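Local atomic coordinates of glucoamylase (Thermoanaerobacterium thermosaccharolyticum, PDB entry 1LF6), a protein that hydrolyses terminal alpha-1,4-linked glucose residues one after another from the non-reducing ends of glucan chains, releasing beta-D-glucose. Residues A351-A355 and G356-S360; I402-S405 and Y406-R410; G292-N295 and S296-N300; I304-A307 and S308-K311. All coordinates share one frame; numbering follows the deposited sequence.

Interaction 1: residues A351-A355 and G356-S360; sequences AFIAA and GDVDS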
ATOM      1  N   ALA A 351      -7.258   3.304 -12.919  1.00 15.78           N
ATOM      2  CA  ALA A 351      -7.799   1.963 -12.707  1.00 15.78           C
ATOM      3  C   ALA A 351      -9.290   2.097 -12.386  1.00 16.58           C
ATOM      4  O   ALA A 351     -10.109   1.346 -12.902  1.00 16.85           O
ATOM      5  CB  ALA A 351      -7.072   1.274 -11.557  1.00 14.52           C
ATOM      6  N   PHE A 352      -9.640   3.057 -11.531  1.00 16.76           N
ATOM      7  CA  PHE A 352     -11.044   3.268 -11.198  1.00 18.16           C
ATOM      8  C   PHE A 352     -11.825   3.583 -12.473  1.00 18.01           C
ATOM      9  O   PHE A 352     -12.939   3.106 -12.657  1.00 18.98           O
ATOM     10  CB  PHE A 352     -11.203   4.425 -10.197  1.00 15.67           C
ATOM     11  CG  PHE A 352     -10.947   4.035  -8.765  1.00 14.53           C
ATOM     12  CD1 PHE A 352     -11.635   2.971  -8.187  1.00 14.24           C
ATOM     13  CD2 PHE A 352     -10.040   4.747  -7.985  1.00 13.62           C
ATOM     14  CE1 PHE A 352     -11.427   2.619  -6.848  1.00 13.98           C
ATOM     15  CE2 PHE A 352      -9.823   4.406  -6.645  1.00 13.17           C
ATOM     16  CZ  PHE A 352     -10.518   3.342  -6.079  1.00 14.56           C
ATOM     17  N   ILE A 353     -11.237   4.390 -13.350  1.00 19.11           N
ATOM     18  CA  ILE A 353     -11.893   4.742 -14.605  1.00 20.07           C
ATOM     19  C   ILE A 353     -12.123   3.492 -15.439  1.00 19.70           C
ATOM     20  O   ILE A 353     -13.234   3.238 -15.898  1.00 20.62           O
ATOM     21  CB  ILE A 353     -11.052   5.733 -15.435  1.00 20.52           C
ATOM     22  CG1 ILE A 353     -10.929   7.067 -14.691  1.00 21.84           C
ATOM     23  CG2 ILE A 353     -11.696   5.950 -16.802  1.00 22.01           C
ATOM     24  CD1 ILE A 353     -12.254   7.734 -14.419  1.00 26.37           C
ATOM     25  N   ALA A 354     -11.062   2.712 -15.622  1.00 19.01           N
ATOM     26  CA  ALA A 354     -11.126   1.488 -16.403  1.00 18.95           C
ATOM     27  C   ALA A 354     -12.137   0.495 -15.845  1.00 20.81           C
ATOM     28  O   ALA A 354     -12.729  -0.292 -16.592  1.00 21.58           O
ATOM     29  CB  ALA A 354      -9.754   0.839 -16.457  1.00 18.53           C
ATOM     30  N   ALA A 355     -12.317   0.527 -14.528  1.00 20.92           N
ATOM     31  CA  ALA A 355     -13.239  -0.375 -13.845  1.00 22.65           C
ATOM     32  C   ALA A 355     -14.680   0.141 -13.833  1.00 23.05           C
ATOM     33  O   ALA A 355     -15.604  -0.604 -13.515  1.00 24.25           O
ATOM     34  CB  ALA A 355     -12.759  -0.614 -12.414  1.00 21.23           C
ATOM     35  N   GLY A 356     -14.868   1.412 -14.171  1.00 24.13           N
ATOM     36  CA  GLY A 356     -16.207   1.971 -14.190  1.00 25.00           C
ATOM     37  C   GLY A 356     -16.572   2.780 -12.958  1.00 26.19           C
ATOM     38  O   GLY A 356     -17.672   3.329 -12.884  1.00 29.00           O
ATOM     39  N   ASP A 357     -15.666   2.859 -11.989  1.00 24.33           N
ATOM     40  CA  ASP A 357     -15.921   3.632 -10.776  1.00 22.81           C
ATOM     41  C   ASP A 357     -15.403   5.050 -10.991  1.00 21.71           C
ATOM     42  O   ASP A 357     -14.379   5.461 -10.431  1.00 20.85           O
ATOM     43  CB  ASP A 357     -15.227   2.989  -9.571  1.00 23.42           C
ATOM     44  CG  ASP A 357     -15.498   3.732  -8.269  1.00 23.77           C
ATOM     45  OD1 ASP A 357     -14.949   3.308  -7.232  1.00 21.32           O
ATOM     46  OD2 ASP A 357     -16.254   4.733  -8.280  1.00 23.03           O
ATOM     47  N   VAL A 358     -16.124   5.795 -11.819  1.00 21.28           N
ATOM     48  CA  VAL A 358     -15.762   7.167 -12.143  1.00 21.46           C
ATOM     49  C   VAL A 358     -15.797   8.084 -10.923  1.00 22.05           C
ATOM     50  O   VAL A 358     -14.968   8.985 -10.803  1.00 22.91           O
ATOM     51  CB  VAL A 358     -16.697   7.718 -13.245  1.00 20.47           C
ATOM     52  CG1 VAL A 358     -16.304   9.138 -13.620  1.00 20.26           C
ATOM     53  CG2 VAL A 358     -16.620   6.815 -14.459  1.00 21.76           C
ATOM     54  N   ASP A 359     -16.744   7.848 -10.017  1.00 21.83           N
ATOM     55  CA  ASP A 359     -16.877   8.660  -8.803  1.00 21.50           C
ATOM     56  C   ASP A 359     -15.589   8.700  -7.989  1.00 21.21           C
ATOM     57  O   ASP A 359     -15.173   9.758  -7.512  1.00 19.20           O
ATOM     58  CB  ASP A 359     -17.999   8.114  -7.915  1.00 25.31           C
ATOM     59  CG  ASP A 359     -19.386   8.351  -8.501  1.00 27.54           C
ATOM     60  OD1 ASP A 359     -20.348   7.745  -7.993  1.00 30.03           O
ATOM     61  OD2 ASP A 359     -19.512   9.147  -9.454  1.00 29.05           O
ATOM     62  N   SER A 360     -14.969   7.538  -7.813  1.00 21.14           N
ATOM     63  CA  SER A 360     -13.732   7.460  -7.049  1.00 20.36           C
ATOM     64  C   SER A 360     -12.609   8.251  -7.714  1.00 19.88           C
ATOM     65  O   SER A 360     -11.827   8.910  -7.034  1.00 20.93           O
ATOM     66  CB  SER A 360     -13.308   6.007  -6.869  1.00 18.89           C
ATOM     67  OG  SER A 360     -14.213   5.324  -6.015  1.00 22.63           O
TER

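Interaction 2: residues I402-S405 and Y406-R410; sequences IILS and YRLKR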
ATOM      1  N   ILE A 402      -3.524  17.232 -14.539  1.00 15.94           N
ATOM      2  CA  ILE A 402      -4.093  17.893 -15.709  1.00 16.86           C
ATOM      3  C   ILE A 402      -4.605  16.832 -16.674  1.00 16.91           C
ATOM      4  O   ILE A 402      -5.695  16.956 -17.224  1.00 18.15           O
ATOM      5  CB  ILE A 402      -3.056  18.745 -16.483  1.00 15.96           C
ATOM      6  CG1 ILE A 402      -2.476  19.840 -15.588  1.00 15.83           C
ATOM      7  CG2 ILE A 402      -3.725  19.355 -17.715  1.00 14.27           C
ATOM      8  CD1 ILE A 402      -1.353  20.633 -16.252  1.00 15.54           C
ATOM      9  N   ILE A 403      -3.799  15.794 -16.878  1.00 16.18           N
ATOM     10  CA  ILE A 403      -4.164  14.710 -17.778  1.00 14.92           C
ATOM     11  C   ILE A 403      -5.440  14.028 -17.282  1.00 15.51           C
ATOM     12  O   ILE A 403      -6.307  13.671 -18.078  1.00 15.33           O
ATOM     13  CB  ILE A 403      -3.016  13.674 -17.892  1.00 16.05           C
ATOM     14  CG1 ILE A 403      -1.748  14.373 -18.408  1.00 15.38           C
ATOM     15  CG2 ILE A 403      -3.411  12.539 -18.839  1.00 13.43           C
ATOM     16  CD1 ILE A 403      -0.521  13.489 -18.428  1.00 15.61           C
ATOM     17  N   LEU A 404      -5.554  13.864 -15.965  1.00 13.64           N
ATOM     18  CA  LEU A 404      -6.730  13.238 -15.370  1.00 13.74           C
ATOM     19  C   LEU A 404      -7.956  14.147 -15.555  1.00 14.94           C
ATOM     20  O   LEU A 404      -9.050  13.671 -15.825  1.00 14.60           O
ATOM     21  CB  LEU A 404      -6.494  12.979 -13.876  1.00 12.07           C
ATOM     22  CG  LEU A 404      -7.598  12.249 -13.101  1.00 11.37           C
ATOM     23  CD1 LEU A 404      -7.890  10.911 -13.736  1.00 10.03           C
ATOM     24  CD2 LEU A 404      -7.158  12.063 -11.645  1.00 11.41           C
ATOM     25  N   SER A 405      -7.765  15.455 -15.402  1.00 15.85           N
ATOM     26  CA  SER A 405      -8.855  16.400 -15.575  1.00 18.21           C
ATOM     27  C   SER A 405      -9.419  16.257 -16.985  1.00 19.70           C
ATOM     28  O   SER A 405     -10.630  16.339 -17.203  1.00 19.56           O
ATOM     29  CB  SER A 405      -8.362  17.833 -15.359  1.00 17.58           C
ATOM     30  OG  SER A 405      -8.063  18.061 -13.996  1.00 19.71           O
ATOM     31  N   TYR A 406      -8.528  16.031 -17.941  1.00 20.61           N
ATOM     32  CA  TYR A 406      -8.930  15.869 -19.326  1.00 21.48           C
ATOM     33  C   TYR A 406      -9.735  14.589 -19.551  1.00 21.19           C
ATOM     34  O   TYR A 406     -10.784  14.613 -20.187  1.00 20.94           O
ATOM     35  CB  TYR A 406      -7.699  15.868 -20.237  1.00 22.58           C
ATOM     36  CG  TYR A 406      -7.983  15.306 -21.606  1.00 25.69           C
ATOM     37  CD1 TYR A 406      -7.637  13.993 -21.926  1.00 25.86           C
ATOM     38  CD2 TYR A 406      -8.662  16.062 -22.561  1.00 27.64           C
ATOM     39  CE1 TYR A 406      -7.964  13.446 -23.155  1.00 29.30           C
ATOM     40  CE2 TYR A 406      -8.997  15.524 -23.795  1.00 29.50           C
ATOM     41  CZ  TYR A 406      -8.649  14.215 -24.081  1.00 31.02           C
ATOM     42  OH  TYR A 406      -9.019  13.669 -25.281  1.00 36.40           O
ATOM     43  N   ARG A 407      -9.239  13.468 -19.036  1.00 22.32           N
ATOM     44  CA  ARG A 407      -9.933  12.202 -19.214  1.00 22.75           C
ATOM     45  C   ARG A 407     -11.283  12.162 -18.504  1.00 21.91           C
ATOM     46  O   ARG A 407     -12.210  11.498 -18.962  1.00 21.49           O
ATOM     47  CB  ARG A 407      -9.048  11.046 -18.742  1.00 25.99           C
ATOM     48  CG  ARG A 407      -7.815  10.842 -19.610  1.00 29.27           C
ATOM     49  CD  ARG A 407      -7.273   9.441 -19.431  1.00 31.02           C
ATOM     50  NE  ARG A 407      -8.240   8.445 -19.875  1.00 30.70           N
ATOM     51  CZ  ARG A 407      -8.454   7.290 -19.257  1.00 30.16           C
ATOM     52  NH1 ARG A 407      -7.769   6.984 -18.164  1.00 31.11           N
ATOM     53  NH2 ARG A 407      -9.356   6.443 -19.730  1.00 29.95           N
ATOM     54  N   LEU A 408     -11.395  12.870 -17.386  1.00 20.91           N
ATOM     55  CA  LEU A 408     -12.652  12.916 -16.650  1.00 21.61           C
ATOM     56  C   LEU A 408     -13.528  14.050 -17.189  1.00 22.05           C
ATOM     57  O   LEU A 408     -14.629  14.283 -16.697  1.00 21.55           O
ATOM     58  CB  LEU A 408     -12.384  13.116 -15.154  1.00 19.56           C
ATOM     59  CG  LEU A 408     -11.877  11.857 -14.431  1.00 19.91           C
ATOM     60  CD1 LEU A 408     -11.438  12.191 -13.024  1.00 18.00           C
ATOM     61  CD2 LEU A 408     -12.979  10.822 -14.413  1.00 19.33           C
ATOM     62  N   LYS A 409     -13.028  14.739 -18.213  1.00 23.93           N
ATOM     63  CA  LYS A 409     -13.741  15.850 -18.832  1.00 25.85           C
ATOM     64  C   LYS A 409     -14.186  16.876 -17.803  1.00 26.35           C
ATOM     65  O   LYS A 409     -15.272  17.454 -17.904  1.00 26.24           O
ATOM     66  CB  LYS A 409     -14.948  15.335 -19.623  1.00 28.08           C
ATOM     67  CG  LYS A 409     -14.552  14.482 -20.815  1.00 30.52           C
ATOM     68  CD  LYS A 409     -15.755  14.066 -21.636  1.00 33.98           C
ATOM     69  CE  LYS A 409     -15.326  13.258 -22.857  1.00 35.26           C
ATOM     70  NZ  LYS A 409     -16.486  12.902 -23.726  1.00 38.57           N
ATOM     71  N   ARG A 410     -13.333  17.102 -16.811  1.00 25.61           N
ATOM     72  CA  ARG A 410     -13.614  18.063 -15.754  1.00 25.07           C
ATOM     73  C   ARG A 410     -13.069  19.429 -16.135  1.00 23.98           C
ATOM     74  O   ARG A 410     -12.115  19.928 -15.530  1.00 25.20           O
ATOM     75  CB  ARG A 410     -12.983  17.586 -14.439  1.00 23.20           C
ATOM     76  CG  ARG A 410     -13.638  16.338 -13.870  1.00 21.86           C
ATOM     77  CD  ARG A 410     -15.049  16.655 -13.412  1.00 20.37           C
ATOM     78  NE  ARG A 410     -15.044  17.729 -12.423  1.00 19.23           N
ATOM     79  CZ  ARG A 410     -14.755  17.565 -11.137  1.00 18.30           C
ATOM     80  NH1 ARG A 410     -14.451  16.383 -10.658  1.00 21.01           N
ATOM     81  NH2 ARG A 410     -14.752  18.588 -10.317  1.00 19.27           N
TER

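Interaction 3: residues G292-N295 and S296-N300; sequences GKAN and SLYYN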
ATOM      1  N   GLY A 292     -18.106 -10.816 -18.522  1.00 32.37           N
ATOM      2  CA  GLY A 292     -17.828 -11.997 -17.719  1.00 30.97           C
ATOM      3  C   GLY A 292     -16.375 -12.443 -17.669  1.00 31.31           C
ATOM      4  O   GLY A 292     -16.079 -13.535 -17.186  1.00 30.82           O
ATOM      5  N   LYS A 293     -15.463 -11.612 -18.159  1.00 30.92           N
ATOM      6  CA  LYS A 293     -14.052 -11.972 -18.149  1.00 31.31           C
ATOM      7  C   LYS A 293     -13.364 -11.549 -16.856  1.00 29.81           C
ATOM      8  O   LYS A 293     -12.332 -12.110 -16.482  1.00 30.03           O
ATOM      9  CB  LYS A 293     -13.329 -11.343 -19.342  1.00 33.62           C
ATOM     10  CG  LYS A 293     -13.702 -11.950 -20.681  1.00 36.51           C
ATOM     11  CD  LYS A 293     -12.846 -11.377 -21.799  1.00 37.90           C
ATOM     12  CE  LYS A 293     -13.160 -12.044 -23.123  1.00 39.40           C
ATOM     13  NZ  LYS A 293     -12.332 -11.485 -24.229  1.00 40.22           N
ATOM     14  N   ALA A 294     -13.934 -10.559 -16.177  1.00 28.27           N
ATOM     15  CA  ALA A 294     -13.371 -10.066 -14.922  1.00 27.28           C
ATOM     16  C   ALA A 294     -13.030 -11.242 -14.010  1.00 26.86           C
ATOM     17  O   ALA A 294     -13.865 -12.114 -13.775  1.00 28.15           O
ATOM     18  CB  ALA A 294     -14.364  -9.131 -14.238  1.00 27.08           C
ATOM     19  N   ASN A 295     -11.801 -11.267 -13.500  1.00 25.21           N
ATOM     20  CA  ASN A 295     -11.359 -12.359 -12.638  1.00 24.14           C
ATOM     21  C   ASN A 295     -11.169 -11.941 -11.182  1.00 23.44           C
ATOM     22  O   ASN A 295     -11.404 -10.789 -10.814  1.00 24.85           O
ATOM     23  CB  ASN A 295     -10.064 -12.968 -13.189  1.00 24.08           C
ATOM     24  CG  ASN A 295      -8.909 -11.978 -13.214  1.00 23.63           C
ATOM     25  OD1 ASN A 295      -7.843 -12.265 -13.756  1.00 23.61           O
ATOM     26  ND2 ASN A 295      -9.118 -10.811 -12.625  1.00 21.77           N
ATOM     27  N   SER A 296     -10.737 -12.884 -10.354  1.00 22.88           N
ATOM     28  CA  SER A 296     -10.548 -12.613  -8.935  1.00 23.72           C
ATOM     29  C   SER A 296      -9.515 -11.533  -8.641  1.00 20.74           C
ATOM     30  O   SER A 296      -9.742 -10.667  -7.794  1.00 20.82           O
ATOM     31  CB  SER A 296     -10.170 -13.901  -8.198  1.00 26.05           C
ATOM     32  OG  SER A 296      -8.915 -14.387  -8.634  1.00 34.00           O
ATOM     33  N   LEU A 297      -8.382 -11.573  -9.330  1.00 20.60           N
ATOM     34  CA  LEU A 297      -7.348 -10.574  -9.082  1.00 19.46           C
ATOM     35  C   LEU A 297      -7.845  -9.186  -9.448  1.00 18.87           C
ATOM     36  O   LEU A 297      -7.467  -8.204  -8.816  1.00 19.58           O
ATOM     37  CB  LEU A 297      -6.069 -10.906  -9.858  1.00 16.81           C
ATOM     38  CG  LEU A 297      -4.840 -10.048  -9.534  1.00 19.35           C
ATOM     39  CD1 LEU A 297      -4.608 -10.000  -8.030  1.00 16.21           C
ATOM     40  CD2 LEU A 297      -3.621 -10.625 -10.238  1.00 18.90           C
ATOM     41  N   TYR A 298      -8.696  -9.107 -10.467  1.00 18.57           N
ATOM     42  CA  TYR A 298      -9.257  -7.828 -10.896  1.00 18.38           C
ATOM     43  C   TYR A 298     -10.101  -7.258  -9.762  1.00 17.94           C
ATOM     44  O   TYR A 298      -9.915  -6.117  -9.347  1.00 18.10           O
ATOM     45  CB  TYR A 298     -10.130  -8.028 -12.136  1.00 19.74           C
ATOM     46  CG  TYR A 298     -11.060  -6.875 -12.453  1.00 19.16           C
ATOM     47  CD1 TYR A 298     -10.573  -5.679 -12.972  1.00 18.47           C
ATOM     48  CD2 TYR A 298     -12.440  -7.000 -12.269  1.00 19.68           C
ATOM     49  CE1 TYR A 298     -11.439  -4.631 -13.314  1.00 20.89           C
ATOM     50  CE2 TYR A 298     -13.314  -5.960 -12.606  1.00 18.92           C
ATOM     51  CZ  TYR A 298     -12.810  -4.784 -13.132  1.00 19.60           C
ATOM     52  OH  TYR A 298     -13.675  -3.781 -13.515  1.00 19.69           O
ATOM     53  N   TYR A 299     -11.038  -8.054  -9.263  1.00 18.90           N
ATOM     54  CA  TYR A 299     -11.887  -7.600  -8.172  1.00 17.78           C
ATOM     55  C   TYR A 299     -11.059  -7.356  -6.908  1.00 17.01           C
ATOM     56  O   TYR A 299     -11.257  -6.360  -6.206  1.00 17.28           O
ATOM     57  CB  TYR A 299     -12.996  -8.630  -7.915  1.00 18.97           C
ATOM     58  CG  TYR A 299     -14.083  -8.615  -8.971  1.00 18.66           C
ATOM     59  CD1 TYR A 299     -14.926  -7.514  -9.112  1.00 22.36           C
ATOM     60  CD2 TYR A 299     -14.260  -9.694  -9.839  1.00 20.24           C
ATOM     61  CE1 TYR A 299     -15.928  -7.483 -10.100  1.00 22.87           C
ATOM     62  CE2 TYR A 299     -15.256  -9.674 -10.831  1.00 23.11           C
ATOM     63  CZ  TYR A 299     -16.083  -8.564 -10.952  1.00 22.96           C
ATOM     64  OH  TYR A 299     -17.059  -8.545 -11.929  1.00 24.21           O
ATOM     65  N   ASN A 300     -10.123  -8.255  -6.620  1.00 15.88           N
ATOM     66  CA  ASN A 300      -9.282  -8.093  -5.436  1.00 16.40           C
ATOM     67  C   ASN A 300      -8.555  -6.754  -5.518  1.00 16.49           C
ATOM     68  O   ASN A 300      -8.551  -5.979  -4.558  1.00 16.71           O
ATOM     69  CB  ASN A 300      -8.260  -9.238  -5.328  1.00 14.54           C
ATOM     70  CG  ASN A 300      -7.532  -9.253  -3.985  1.00 16.75           C
ATOM     71  OD1 ASN A 300      -6.301  -9.249  -3.931  1.00 19.67           O
ATOM     72  ND2 ASN A 300      -8.292  -9.275  -2.900  1.00 13.86           N
TER

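Interaction 4: residues I304-A307 and S308-K311; sequences ILKA and SEDK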
ATOM      1  N   ILE A 304      -8.987  -3.436  -2.964  1.00 15.49           N
ATOM      2  CA  ILE A 304      -7.811  -2.945  -2.261  1.00 16.66           C
ATOM      3  C   ILE A 304      -7.659  -1.449  -2.519  1.00 16.66           C
ATOM      4  O   ILE A 304      -7.412  -0.680  -1.590  1.00 17.70           O
ATOM      5  CB  ILE A 304      -6.527  -3.691  -2.713  1.00 17.71           C
ATOM      6  CG1 ILE A 304      -6.549  -5.123  -2.182  1.00 17.11           C
ATOM      7  CG2 ILE A 304      -5.279  -2.951  -2.220  1.00 14.03           C
ATOM      8  CD1 ILE A 304      -5.364  -5.954  -2.622  1.00 19.39           C
ATOM      9  N   LEU A 305      -7.820  -1.030  -3.772  1.00 18.33           N
ATOM     10  CA  LEU A 305      -7.704   0.388  -4.107  1.00 18.86           C
ATOM     11  C   LEU A 305      -8.815   1.150  -3.400  1.00 19.00           C
ATOM     12  O   LEU A 305      -8.582   2.172  -2.755  1.00 18.74           O
ATOM     13  CB  LEU A 305      -7.810   0.598  -5.624  1.00 18.01           C
ATOM     14  CG  LEU A 305      -6.701  -0.043  -6.466  1.00 21.03           C
ATOM     15  CD1 LEU A 305      -6.911   0.302  -7.932  1.00 18.54           C
ATOM     16  CD2 LEU A 305      -5.326   0.447  -5.990  1.00 18.33           C
ATOM     17  N   LYS A 306     -10.031   0.631  -3.519  1.00 20.52           N
ATOM     18  CA  LYS A 306     -11.193   1.243  -2.896  1.00 20.25           C
ATOM     19  C   LYS A 306     -10.961   1.408  -1.395  1.00 19.02           C
ATOM     20  O   LYS A 306     -11.344   2.411  -0.803  1.00 17.98           O
ATOM     21  CB  LYS A 306     -12.419   0.363  -3.137  1.00 21.31           C
ATOM     22  CG  LYS A 306     -13.611   1.112  -3.676  1.00 24.64           C
ATOM     23  CD  LYS A 306     -14.141   2.087  -2.666  1.00 24.14           C
ATOM     24  CE  LYS A 306     -15.252   2.947  -3.247  1.00 19.22           C
ATOM     25  NZ  LYS A 306     -15.758   3.840  -2.183  1.00 17.98           N
ATOM     26  N   ALA A 307     -10.326   0.409  -0.791  1.00 19.28           N
ATOM     27  CA  ALA A 307     -10.044   0.419   0.641  1.00 19.59           C
ATOM     28  C   ALA A 307      -8.822   1.256   1.027  1.00 21.43           C
ATOM     29  O   ALA A 307      -8.470   1.326   2.207  1.00 22.37           O
ATOM     30  CB  ALA A 307      -9.859  -1.014   1.133  1.00 18.01           C
ATOM     31  N   SER A 308      -8.186   1.901   0.050  1.00 20.18           N
ATOM     32  CA  SER A 308      -6.988   2.705   0.329  1.00 20.06           C
ATOM     33  C   SER A 308      -7.246   4.206   0.423  1.00 18.64           C
ATOM     34  O   SER A 308      -6.310   5.010   0.443  1.00 15.27           O
ATOM     35  CB  SER A 308      -5.917   2.432  -0.733  1.00 19.99           C
ATOM     36  OG  SER A 308      -5.489   1.083  -0.672  1.00 25.60           O
ATOM     37  N   GLU A 309      -8.520   4.579   0.477  1.00 18.14           N
ATOM     38  CA  GLU A 309      -8.902   5.981   0.586  1.00 19.57           C
ATOM     39  C   GLU A 309      -9.136   6.336   2.051  1.00 21.08           C
ATOM     40  O   GLU A 309      -9.656   5.521   2.808  1.00 21.02           O
ATOM     41  CB  GLU A 309     -10.195   6.241  -0.201  1.00 19.43           C
ATOM     42  CG  GLU A 309     -10.780   7.641  -0.032  1.00 19.83           C
ATOM     43  CD  GLU A 309     -12.125   7.817  -0.728  1.00 19.84           C
ATOM     44  OE1 GLU A 309     -12.987   6.923  -0.591  1.00 20.32           O
ATOM     45  OE2 GLU A 309     -12.323   8.850  -1.397  1.00 17.52           O
ATOM     46  N   ASP A 310      -8.743   7.538   2.464  1.00 21.01           N
ATOM     47  CA  ASP A 310      -9.010   7.933   3.836  1.00 22.06           C
ATOM     48  C   ASP A 310     -10.513   8.172   3.862  1.00 22.75           C
ATOM     49  O   ASP A 310     -11.107   8.523   2.839  1.00 22.01           O
ATOM     50  CB  ASP A 310      -8.273   9.218   4.220  1.00 20.79           C
ATOM     51  CG  ASP A 310      -8.504   9.602   5.686  1.00 22.06           C
ATOM     52  OD1 ASP A 310      -8.253   8.753   6.570  1.00 20.75           O
ATOM     53  OD2 ASP A 310      -8.938  10.741   5.946  1.00 20.39           O
ATOM     54  N   LYS A 311     -11.139   7.972   5.016  1.00 23.76           N
ATOM     55  CA  LYS A 311     -12.579   8.154   5.100  1.00 23.28           C
ATOM     56  C   LYS A 311     -13.005   9.539   5.580  1.00 24.67           C
ATOM     57  O   LYS A 311     -14.195   9.840   5.644  1.00 25.16           O
ATOM     58  CB  LYS A 311     -13.178   7.052   5.973  1.00 22.75           C
ATOM     59  CG  LYS A 311     -12.972   5.675   5.353  1.00 21.47           C
ATOM     60  CD  LYS A 311     -13.533   4.540   6.191  1.00 23.83           C
ATOM     61  CE  LYS A 311     -13.359   3.211   5.456  1.00 22.38           C
ATOM     62  NZ  LYS A 311     -13.977   2.051   6.145  1.00 21.57           N
TER
HETATM   63  O   HOH W   1     -10.943   3.319   2.354  1.00 19.30           O
HETATM   64  O   HOH W   2     -12.702   4.596  -1.795  1.00 19.82           O

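Interaction 1: residues A351-A355 and G356-S360
G356 N donates to I353 O at 3.0 Å, approaching from above the carbonyl plane, where helix 342-355 closes in a Schellman motif and the chain turns directly into helix 358-375 of the (alpha/alpha) barrel. A weak bond from D357 N to F352 O is the second of the motif. G356 has positive phi, with which a beta carbon would run into the carbonyl oxygen of A355. One residue later, D357 acts as N-cap of the next helix. Its CG stands anti to the backbone N (chi1 -178°), which lets the carboxylate fold back over the first turn: OD2 accepts from S360 N at 3.1 Å, met from above the carboxylate plane, and OD1 takes the S360 hydroxyl in a very short bond. OD1 also hydrogen-bonds to the hydroxyl of Y283.

The same residues also pack. F352 and D357 run alongside each other with ring and carboxylate planes 75° apart. I353 CD1 lies 4.4 Å from V358 CG1, and both side chains rest on L408. Held by its two bonds to D357, S360 places CB 3.5 Å from the centroid of the F352 ring, only 7° off the ring normal, a CH-pi contact over the face.

Interaction 2: residues I402-S405 and Y406-R410
A Schellman motif ends helix 395-407, one of the helices of the (alpha/alpha) barrel, and the contact follows its last turn into the loop. Ordinary helical bonds lead up to it: Y406 N to I402 O, R407 N to I403 O, and L408 N to L404 O at 2.9 Å. K409 then adopts positive phi (52°), which swings the chain back so that R410 N donates to S405 O at 2.8 Å, in the carbonyl plane, while K409 N bonds to Y406 O at 3.0 Å.

Along the flank of the turn L404 and L408 run alongside each other in the same direction, and their CD1 methyls meet at 3.8 Å. The two reach each other from different first torsions: L404 has CG anti to its own nitrogen (chi1 -177°), L408 has it anti to the carbonyl carbon (chi1 -76°). L404 packs on A349 of helix 342-355 and L408 on L365 of helix 358-375. On another flank the CB of Y406 sits 3.4 Å from I403 O, and the ring carries its hydroxyl away to D676, with which it hydrogen-bonds.

R410 bends twice along its chain, at chi2 and chi3, and its guanidinium forms salt bridges with D412 and D366. The reversal thus uses backbone N-H groups to close the helix, while the two carboxylates on the guanidinium probably balance its charge and fix its orientation.

Interaction 3: residues G292-N295 and S296-N300
N295 O accepts the N-H of Y299 at 3.2 Å, the first i to i+4 bond of helix 296-306; the approach is nearly straight (169° at the hydrogen) and in the carbonyl plane. Residues 292-294 arrive in a non-helical path, and N295, at the N-cap position with extended backbone angles, turns the chain into the helix. The next helical bond, N300 N to S296 O at 2.7 Å, follows.

The side chain of N295 stands between its own backbone N and carbonyl carbon (chi1 63°), folded over the start of the helix. Its amide crosses the Y298 side chain at an angle, the amide and ring planes lying 47° apart.

A294 supplies the apolar part. Its methyl CB touches both tyrosines: CD2 of Y298 at 3.5 Å and CE2 of Y299 at 3.6 Å. The neighbouring rings converge on it with different first torsions, Y298 having CG anti to the backbone N and Y299 having CG beside it. They also meet each other, Y298 CD2 standing 3.8 Å above the plane of the Y299 ring, over its centre. The Y298 ring meets F290 edge to face.

The helix start therefore combines a backbone hydrogen bond with two tyrosine rings packed on one methyl group, and the Y298 hydroxyl hydrogen-bonds to N288 O of the preceding loop, so this largely apolar ring has its polar end satisfied.

Interaction 4: residues I304-A307 and S308-K311
S308 satisfies two carbonyls at the end of helix 296-306 through two different donors. Its hydroxyl OG donates to I304 O at 2.8 Å, tilted 33° from the carbonyl plane, and its backbone N donates to L305 O, also at 2.8 Å but from well above that carbonyl's plane. The hydroxyl is brought back over the helix by a first torsion that sets OG beside the backbone N (chi1 -64°). The next carbonyl, K306 O, is served by solvent: water 2 donates to it at 2.8 Å, and water 1 adds a weak bond.

These bonds belong to a helix terminus that runs into a type I beta turn from K306 to E309, as the chain leaves the helix for the loop leading to helix 342-355. Both waters bridge the two sides of the turn. Water 1 donates to E309 O at 2.6 Å. Water 2 donates to E309 OE1, likewise at 2.6 Å, and accepts a weak bond from K306 NZ.

K306 and E309 carry opposite charges, but NZ and OE1 are 4.4 Å apart, beyond a salt bridge, and water 2 links them, weakly on the lysine side. The E309 carboxylate is well supplied: OE1 also takes the hydroxyl of Y46, while OE2 forms a salt bridge with R363 and accepts from G315 N. The last carbonyl of the run, A307 O, accepts a weak hydrogen bond from W51 NE1.

How the interactions relate
Helix ends recur in all four contacts, and interaction 1 connects the others. Interactions 3 and 4 lie at the start and the end of helix 296-306, their centres 18 Å apart. Interaction 1 touches both: A355 CA lies 3.4 Å from Y298 OH, and A351 CB lies 3.8 Å from L305 CD1. It also meets interaction 2, where L408 CD2 lies 3.8 Å from V358 CG1. Interaction 2 has no touch with interaction 3 or 4, its nearest atoms being about 13 and 12 Å away. All four lie in the family 15 catalytic region, away from E435 and E438, the probable proton acceptor and donor.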